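Local atomic coordinates of pentalenene synthase (Streptomyces chartreusis NRRL 3882, PDB entry 6Q4S), a protein that probably converts (2E,6E)-farnesyl diphosphate, with magnesium as cofactor, into the bicyclic sesquiterpene alcohol 7-epi-alpha-eudesmol with release of diphosphate. Residues A95-E100 with C117-A122. Residues are numbered along the deposited sequence; the frame is centred on the assembly and turned at random.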
loop_
_atom_site.group_PDB
_atom_site.type_symbol
_atom_site.label_atom_id
_atom_site.label_comp_id
_atom_site.label_asym_id
_atom_site.label_seq_id
_atom_site.Cartn_x
_atom_site.Cartn_y
_atom_site.Cartn_z
ATOM N N ALA A 95 11.994 -8.674 -10.236
ATOM C CA ALA A 95 10.737 -7.963 -10.212
ATOM C C ALA A 95 9.658 -8.824 -9.745
ATOM O O ALA A 95 8.775 -8.358 -9.025
ATOM C CB ALA A 95 10.362 -7.419 -11.605
ATOM N N GLU A 96 9.657 -10.073 -10.215
ATOM C CA GLU A 96 8.696 -11.056 -9.811
ATOM C C GLU A 96 8.688 -11.334 -8.284
ATOM O O GLU A 96 7.617 -11.398 -7.642
ATOM C CB GLU A 96 8.855 -12.347 -10.635
ATOM C CG GLU A 96 7.904 -13.455 -10.279
ATOM C CD GLU A 96 7.968 -14.741 -11.159
ATOM O OE1 GLU A 96 9.022 -15.057 -11.815
ATOM O OE2 GLU A 96 6.919 -15.453 -11.139
ATOM N N VAL A 97 9.887 -11.475 -7.713
ATOM C CA VAL A 97 10.003 -11.764 -6.308
ATOM C C VAL A 97 9.693 -10.529 -5.488
ATOM O O VAL A 97 8.966 -10.645 -4.505
ATOM C CB VAL A 97 11.413 -12.348 -5.977
ATOM C CG1 VAL A 97 11.572 -12.470 -4.470
ATOM C CG2 VAL A 97 11.545 -13.702 -6.677
ATOM N N ALA A 98 10.151 -9.364 -5.944
ATOM C CA ALA A 98 9.871 -8.122 -5.250
ATOM C C ALA A 98 8.395 -7.880 -5.120
ATOM O O ALA A 98 7.923 -7.432 -4.060
ATOM C CB ALA A 98 10.486 -6.915 -5.920
ATOM N N ARG A 99 7.659 -8.143 -6.191
ATOM C CA ARG A 99 6.186 -7.962 -6.164
ATOM C C ARG A 99 5.483 -8.900 -5.224
ATOM O O ARG A 99 4.458 -8.529 -4.678
ATOM C CB ARG A 99 5.607 -8.084 -7.581
ATOM C CG ARG A 99 6.054 -6.879 -8.385
ATOM C CD ARG A 99 5.606 -6.821 -9.828
ATOM N NE ARG A 99 6.092 -5.579 -10.455
ATOM C CZ ARG A 99 5.606 -5.077 -11.600
ATOM N NH1 ARG A 99 4.637 -5.715 -12.256
ATOM N NH2 ARG A 99 6.082 -3.949 -12.071
ATOM N N GLU A 100 6.008 -10.117 -5.016
ATOM C CA GLU A 100 5.477 -11.031 -3.986
ATOM C C GLU A 100 5.746 -10.434 -2.627
ATOM O O GLU A 100 4.857 -10.377 -1.778
ATOM C CB GLU A 100 6.094 -12.467 -4.103
ATOM C CG GLU A 100 5.516 -13.453 -3.115
ATOM C CD GLU A 100 4.073 -13.797 -3.413
ATOM O OE1 GLU A 100 3.204 -13.767 -2.517
ATOM O OE2 GLU A 100 3.787 -14.134 -4.587
ATOM N N CYS A 117 9.743 -19.026 -2.586
ATOM C CA CYS A 117 11.174 -19.225 -2.613
ATOM C C CYS A 117 11.619 -18.875 -1.210
ATOM O O CYS A 117 10.799 -18.412 -0.426
ATOM C CB CYS A 117 11.815 -18.420 -3.742
ATOM S SG CYS A 117 11.794 -16.629 -3.594
ATOM N N PRO A 118 12.887 -19.129 -0.859
ATOM C CA PRO A 118 13.252 -18.889 0.534
ATOM C C PRO A 118 12.913 -17.470 1.027
ATOM O O PRO A 118 12.341 -17.313 2.114
ATOM C CB PRO A 118 14.783 -19.127 0.526
ATOM C CG PRO A 118 14.976 -20.133 -0.556
ATOM C CD PRO A 118 13.969 -19.784 -1.617
ATOM N N ILE A 119 13.253 -16.442 0.256
ATOM C CA ILE A 119 12.981 -15.064 0.683
ATOM C C ILE A 119 11.480 -14.760 0.905
ATOM O O ILE A 119 11.123 -14.100 1.890
ATOM C CB ILE A 119 13.629 -14.056 -0.239
ATOM C CG1 ILE A 119 13.641 -12.678 0.429
ATOM C CG2 ILE A 119 12.892 -13.938 -1.564
ATOM C CD1 ILE A 119 14.849 -11.904 -0.018
ATOM N N THR A 120 10.588 -15.315 0.063
ATOM C CA THR A 120 9.156 -14.948 0.144
ATOM C C THR A 120 8.529 -15.667 1.305
ATOM O O THR A 120 7.704 -15.114 2.010
ATOM C CB THR A 120 8.393 -15.181 -1.169
ATOM O OG1 THR A 120 8.409 -16.567 -1.599
ATOM C CG2 THR A 120 8.987 -14.322 -2.254
ATOM N N LEU A 121 8.967 -16.902 1.535
ATOM C CA LEU A 121 8.530 -17.637 2.722
ATOM C C LEU A 121 9.011 -17.006 4.001
ATOM O O LEU A 121 8.250 -16.933 4.955
ATOM C CB LEU A 121 9.003 -19.103 2.638
ATOM C CG LEU A 121 8.355 -19.867 1.454
ATOM C CD1 LEU A 121 9.236 -21.070 1.084
ATOM C CD2 LEU A 121 6.922 -20.301 1.742
ATOM N N ALA A 122 10.256 -16.550 4.017
ATOM C CA ALA A 122 10.824 -15.852 5.155
ATOM C C ALA A 122 10.047 -14.611 5.433
ATOM O O ALA A 122 9.679 -14.346 6.583
ATOM C CB ALA A 122 12.281 -15.534 4.945
#
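CG1 of V97 meets CG2 of I119 at 3.5 Å, the tightest point between 95-100 and 117-122. V97 holds this methyl anti to its backbone N (chi1 173°), and the same carbon lies 3.9 Å from CG2 of T120, so one branch of the valine touches two neighbouring residues of the facing helix. F79 on helix 63-79 packs against both V97 and I119 and continues the apolar layer.

One turn further along, the methyl of T120 serves a second partner: its CG2 is 3.7 Å from CG of E100, the two side chains crossing at about a right angle. That CG, anti to the backbone N (chi1 -177°), makes the touch; the bend at chi2 turns CD off, and other partners hold the carboxylate. OE1 forms a salt bridge with R107, while OE2 accepts a hydrogen bond from N of V115 and forms a salt bridge with R99 of the second subunit. The hydroxyl of T120 likewise turns back on its own chain, OG1 taking the N-H of C117 at 3.0 Å and also bonding to O of V115. An alanine here would probably leave the C117 amide and the V115 carbonyl without their hydroxyl partner and, lacking CG2, open a gap beside V97 and E100.

Against the buried V97, I119 and T120, packing slackens at partly exposed C117, whose SG stands 4.3 Å from CG1 of V97.

The short segments run nearly parallel, 8° apart with axes 9.9 Å from each other, and join helices 90-103 and 118-131 of the all-helical terpene synthase fold. The I119 side chain lies about 8 Å from that of D80, which probably binds magnesium as part of the DDXXD motif. No hydrogen bond crosses between the segments: their contact is apolar, while the polar ends of E100 and T120 bond to V115 in the connection, and E100 also to the dimer partner.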